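Local coordinates for 28 kDa product (Pseudomonas syringae pv. phaseolicola, PDB 1UKF), which acts as a cysteine protease of the papain-like fold that, once autocleaved, works inside infected plant cells, where it interacts with the host protein PBS1, at residues G131-F143 / F146-A160. Residues are numbered along the deposited sequence; the frame is centred on the assembly and turned at random.
Sequences GHAIACSCEGSQF and FDPNLGEFQSSRSAA
Two members of the Cys-His-Asp catalytic triad meet here: H132 NE2 donates to D147 OD1 at 2.7 Å, nearly straight (169°). The acceptor lies in the imidazole plane, in line with the N-H, yet the donor arrives from above the carboxylate plane. From the opposite face the backbone N of N149 reaches D147 OD1 at 2.9 Å, an Asx turn, so two bonds grip OD1 while Y171 holds OD2. The N149 amide packs almost parallel over one imidazole face, ND2 3.1 Å from H132 CE1 without a hydrogen bond to the ring; OD1 bonds to N13 and ND2 to Y171, fixing the amide's rotation. I134 lays CG2 against D147 CG at 3.6 Å, an apolar flank for the buried acid.

In this papain-like fold the triad histidine and aspartate sit on adjacent antiparallel strands, joined by the hydrogen-bonded pair A135–F146, and H132 faces C18 on helix 18-27. The small methyl of A135 packs against W25 and L26 of that helix, and the F146 ring stacks with W25. Farther along, F143 N bonds to S155 O at 2.8 Å, and the F143 ring, its CG anti to the backbone N (chi1 177°), brings CD2 to 3.9 Å from A160 CB. At the type II' turn, positive phi suits glycine at G140; R157, bent at chi3, brings NH1 to G140 O (2.7 Å) from above the carbonyl plane, and its aliphatic part lies along C138, CD 3.4 Å from SG.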
loop_
_atom_site.group_PDB
_atom_site.type_symbol
_atom_site.label_atom_id
_atom_site.label_comp_id
_atom_site.label_asym_id
_atom_site.label_seq_id
_atom_site.Cartn_x
_atom_site.Cartn_y
_atom_site.Cartn_z
ATOM N N GLY A 131 -12.237 0.543 -0.808
ATOM C CA GLY A 131 -10.823 0.523 -1.116
ATOM C C GLY A 131 -9.960 0.435 0.124
ATOM O O GLY A 131 -10.418 0.673 1.246
ATOM N N HIS A 132 -8.700 0.074 -0.089
ATOM C CA HIS A 132 -7.728 -0.043 0.988
ATOM C C HIS A 132 -6.314 0.107 0.443
ATOM O O HIS A 132 -5.876 -0.656 -0.423
ATOM C CB HIS A 132 -7.848 -1.384 1.699
ATOM C CG HIS A 132 -6.845 -1.559 2.793
ATOM N ND1 HIS A 132 -6.768 -0.700 3.868
ATOM C CD2 HIS A 132 -5.862 -2.473 2.969
ATOM C CE1 HIS A 132 -5.781 -1.079 4.659
ATOM N NE2 HIS A 132 -5.215 -2.151 4.138
ATOM N N ALA A 133 -5.591 1.075 0.983
ATOM C CA ALA A 133 -4.243 1.361 0.532
ATOM C C ALA A 133 -3.159 0.698 1.366
ATOM O O ALA A 133 -3.261 0.620 2.590
ATOM C CB ALA A 133 -4.030 2.863 0.518
ATOM N N ILE A 134 -2.133 0.210 0.679
ATOM C CA ILE A 134 -0.976 -0.404 1.312
ATOM C C ILE A 134 0.236 0.136 0.557
ATOM O O ILE A 134 0.089 0.857 -0.432
ATOM C CB ILE A 134 -1.014 -1.956 1.240
ATOM C CG1 ILE A 134 -0.989 -2.440 -0.213
ATOM C CG2 ILE A 134 -2.256 -2.467 1.960
ATOM C CD1 ILE A 134 -0.944 -3.953 -0.359
ATOM N N ALA A 135 1.437 -0.189 1.016
ATOM C CA ALA A 135 2.632 0.304 0.346
ATOM C C ALA A 135 3.736 -0.731 0.360
ATOM O O ALA A 135 3.720 -1.674 1.148
ATOM C CB ALA A 135 3.118 1.594 1.016
ATOM N N CYS A 136 4.704 -0.560 -0.525
ATOM C CA CYS A 136 5.826 -1.480 -0.570
ATOM C C CYS A 136 7.057 -0.792 -1.133
ATOM O O CYS A 136 6.960 0.202 -1.855
ATOM C CB CYS A 136 5.482 -2.741 -1.380
ATOM S SG CYS A 136 5.007 -2.479 -3.101
ATOM N N SER A 137 8.217 -1.320 -0.764
ATOM C CA SER A 137 9.492 -0.781 -1.203
ATOM C C SER A 137 10.458 -1.938 -1.347
ATOM O O SER A 137 10.553 -2.794 -0.466
ATOM C CB SER A 137 10.022 0.215 -0.175
ATOM O OG SER A 137 11.303 0.698 -0.546
ATOM N N CYS A 138 11.169 -1.964 -2.465
ATOM C CA CYS A 138 12.125 -3.024 -2.717
ATOM C C CYS A 138 13.525 -2.437 -2.644
ATOM O O CYS A 138 13.902 -1.599 -3.467
ATOM C CB CYS A 138 11.865 -3.639 -4.093
ATOM S SG CYS A 138 12.685 -5.217 -4.374
ATOM N N GLU A 139 14.266 -2.862 -1.623
ATOM C CA GLU A 139 15.635 -2.416 -1.383
ATOM C C GLU A 139 16.582 -3.567 -1.714
ATOM O O GLU A 139 16.807 -4.446 -0.885
ATOM C CB GLU A 139 15.809 -2.019 0.089
ATOM C CG GLU A 139 15.105 -0.732 0.496
ATOM C CD GLU A 139 15.173 -0.475 1.995
ATOM O OE1 GLU A 139 16.257 -0.655 2.590
ATOM O OE2 GLU A 139 14.144 -0.077 2.580
ATOM N N GLY A 140 17.134 -3.562 -2.922
ATOM C CA GLY A 140 18.030 -4.634 -3.316
ATOM C C GLY A 140 17.280 -5.952 -3.367
ATOM O O GLY A 140 16.294 -6.076 -4.089
ATOM N N SER A 141 17.734 -6.935 -2.595
ATOM C CA SER A 141 17.078 -8.239 -2.565
ATOM C C SER A 141 15.918 -8.277 -1.570
ATOM O O SER A 141 15.121 -9.213 -1.572
ATOM C CB SER A 141 18.090 -9.329 -2.200
ATOM O OG SER A 141 17.456 -10.593 -2.097
ATOM N N GLN A 142 15.826 -7.247 -0.736
ATOM C CA GLN A 142 14.792 -7.162 0.295
ATOM C C GLN A 142 13.501 -6.449 -0.124
ATOM O O GLN A 142 13.507 -5.254 -0.419
ATOM C CB GLN A 142 15.381 -6.470 1.529
ATOM C CG GLN A 142 14.398 -6.213 2.662
ATOM C CD GLN A 142 15.040 -5.466 3.815
ATOM O OE1 GLN A 142 15.722 -4.459 3.615
ATOM N NE2 GLN A 142 14.821 -5.951 5.032
ATOM N N PHE A 143 12.398 -7.191 -0.137
ATOM C CA PHE A 143 11.096 -6.629 -0.487
ATOM C C PHE A 143 10.312 -6.378 0.800
ATOM O O PHE A 143 10.081 -7.301 1.582
ATOM C CB PHE A 143 10.314 -7.587 -1.387
ATOM C CG PHE A 143 8.935 -7.096 -1.733
ATOM C CD1 PHE A 143 8.763 -5.956 -2.513
ATOM C CD2 PHE A 143 7.806 -7.758 -1.256
ATOM C CE1 PHE A 143 7.486 -5.480 -2.810
ATOM C CE2 PHE A 143 6.526 -7.288 -1.549
ATOM C CZ PHE A 143 6.366 -6.146 -2.328
ATOM N N PHE A 146 3.965 -2.961 3.611
ATOM C CA PHE A 146 3.250 -2.478 4.785
ATOM C C PHE A 146 1.760 -2.370 4.508
ATOM O O PHE A 146 1.339 -1.725 3.542
ATOM C CB PHE A 146 3.794 -1.104 5.210
ATOM C CG PHE A 146 2.908 -0.368 6.191
ATOM C CD1 PHE A 146 2.699 -0.860 7.477
ATOM C CD2 PHE A 146 2.286 0.819 5.823
ATOM C CE1 PHE A 146 1.882 -0.176 8.378
ATOM C CE2 PHE A 146 1.469 1.509 6.718
ATOM C CZ PHE A 146 1.269 1.007 7.996
ATOM N N ASP A 147 0.966 -3.025 5.347
ATOM C CA ASP A 147 -0.486 -2.964 5.241
ATOM C C ASP A 147 -0.931 -2.362 6.573
ATOM O O ASP A 147 -0.749 -2.976 7.621
ATOM C CB ASP A 147 -1.088 -4.359 5.094
ATOM C CG ASP A 147 -2.599 -4.326 4.968
ATOM O OD1 ASP A 147 -3.224 -3.386 5.501
ATOM O OD2 ASP A 147 -3.168 -5.250 4.344
ATOM N N PRO A 148 -1.512 -1.153 6.551
ATOM C CA PRO A 148 -1.969 -0.495 7.780
ATOM C C PRO A 148 -2.825 -1.363 8.713
ATOM O O PRO A 148 -2.811 -1.163 9.928
ATOM C CB PRO A 148 -2.733 0.716 7.255
ATOM C CG PRO A 148 -1.997 1.057 5.987
ATOM C CD PRO A 148 -1.761 -0.305 5.368
ATOM N N ASN A 149 -3.574 -2.313 8.156
ATOM C CA ASN A 149 -4.421 -3.189 8.967
ATOM C C ASN A 149 -3.656 -4.308 9.659
ATOM O O ASN A 149 -4.133 -4.855 10.655
ATOM C CB ASN A 149 -5.498 -3.882 8.119
ATOM C CG ASN A 149 -6.554 -2.937 7.591
ATOM O OD1 ASN A 149 -6.931 -1.964 8.243
ATOM N ND2 ASN A 149 -7.070 -3.245 6.406
ATOM N N LEU A 150 -2.472 -4.640 9.144
ATOM C CA LEU A 150 -1.700 -5.771 9.652
ATOM C C LEU A 150 -0.292 -5.522 10.168
ATOM O O LEU A 150 0.131 -6.150 11.142
ATOM C CB LEU A 150 -1.635 -6.841 8.559
ATOM C CG LEU A 150 -2.988 -7.331 8.033
ATOM C CD1 LEU A 150 -2.796 -8.074 6.723
ATOM C CD2 LEU A 150 -3.651 -8.221 9.075
ATOM N N GLY A 151 0.442 -4.633 9.512
ATOM C CA GLY A 151 1.805 -4.359 9.928
ATOM C C GLY A 151 2.757 -4.492 8.756
ATOM O O GLY A 151 2.347 -4.362 7.597
ATOM N N GLU A 152 4.028 -4.758 9.050
ATOM C CA GLU A 152 5.032 -4.882 8.004
ATOM C C GLU A 152 5.440 -6.326 7.749
ATOM O O GLU A 152 5.577 -7.129 8.681
ATOM C CB GLU A 152 6.275 -4.049 8.347
ATOM C CG GLU A 152 7.257 -3.929 7.174
ATOM C CD GLU A 152 8.429 -3.001 7.447
ATOM O OE1 GLU A 152 8.212 -1.897 7.991
ATOM O OE2 GLU A 152 9.570 -3.376 7.094
ATOM N N PHE A 153 5.621 -6.638 6.471
ATOM C CA PHE A 153 6.024 -7.963 6.022
ATOM C C PHE A 153 7.261 -7.798 5.158
ATOM O O PHE A 153 7.482 -6.737 4.570
ATOM C CB PHE A 153 4.915 -8.614 5.192
ATOM C CG PHE A 153 3.610 -8.748 5.920
ATOM C CD1 PHE A 153 2.742 -7.665 6.029
ATOM C CD2 PHE A 153 3.266 -9.949 6.526
ATOM C CE1 PHE A 153 1.546 -7.777 6.738
ATOM C CE2 PHE A 153 2.076 -10.075 7.235
ATOM C CZ PHE A 153 1.213 -8.986 7.342
ATOM N N GLN A 154 8.063 -8.849 5.079
ATOM C CA GLN A 154 9.269 -8.818 4.269
ATOM C C GLN A 154 9.524 -10.172 3.641
ATOM O O GLN A 154 9.195 -11.214 4.216
ATOM C CB GLN A 154 10.476 -8.407 5.117
ATOM C CG GLN A 154 10.521 -6.920 5.442
ATOM C CD GLN A 154 11.719 -6.546 6.290
ATOM O OE1 GLN A 154 12.753 -7.215 6.246
ATOM N NE2 GLN A 154 11.595 -5.462 7.051
ATOM N N SER A 155 10.100 -10.145 2.445
ATOM C CA SER A 155 10.428 -11.362 1.718
ATOM C C SER A 155 11.555 -11.038 0.760
ATOM O O SER A 155 11.915 -9.880 0.571
ATOM C CB SER A 155 9.226 -11.850 0.902
ATOM O OG SER A 155 9.007 -11.035 -0.242
ATOM N N SER A 156 12.134 -12.073 0.174
ATOM C CA SER A 156 13.167 -11.859 -0.822
ATOM C C SER A 156 12.343 -11.469 -2.050
ATOM O O SER A 156 11.120 -11.634 -2.056
ATOM C CB SER A 156 13.894 -13.170 -1.101
ATOM O OG SER A 156 12.976 -14.148 -1.557
ATOM N N ARG A 157 12.983 -10.949 -3.089
ATOM C CA ARG A 157 12.226 -10.609 -4.283
ATOM C C ARG A 157 11.642 -11.916 -4.831
ATOM O O ARG A 157 10.538 -11.938 -5.371
ATOM C CB ARG A 157 13.122 -9.943 -5.337
ATOM C CG ARG A 157 13.798 -8.661 -4.868
ATOM C CD ARG A 157 14.261 -7.794 -6.040
ATOM N NE ARG A 157 15.128 -8.493 -6.986
ATOM C CZ ARG A 157 16.439 -8.298 -7.106
ATOM N NH1 ARG A 157 17.067 -7.425 -6.329
ATOM N NH2 ARG A 157 17.119 -8.957 -8.033
ATOM N N SER A 158 12.388 -13.005 -4.656
ATOM C CA SER A 158 11.976 -14.327 -5.124
ATOM C C SER A 158 10.634 -14.788 -4.562
ATOM O O SER A 158 9.812 -15.363 -5.279
ATOM C CB SER A 158 13.035 -15.377 -4.758
ATOM O OG SER A 158 14.305 -15.060 -5.298
ATOM N N ALA A 159 10.419 -14.538 -3.273
ATOM C CA ALA A 159 9.196 -14.966 -2.598
ATOM C C ALA A 159 8.070 -13.935 -2.571
ATOM O O ALA A 159 7.002 -14.196 -2.017
ATOM C CB ALA A 159 9.529 -15.404 -1.176
ATOM N N ALA A 160 8.298 -12.775 -3.175
ATOM C CA ALA A 160 7.281 -11.730 -3.196
ATOM C C ALA A 160 5.926 -12.224 -3.719
ATOM O O ALA A 160 4.884 -11.830 -3.206
ATOM C CB ALA A 160 7.766 -10.543 -4.023
HETATM O O HOH W 1 15.667 -11.587 -3.954
#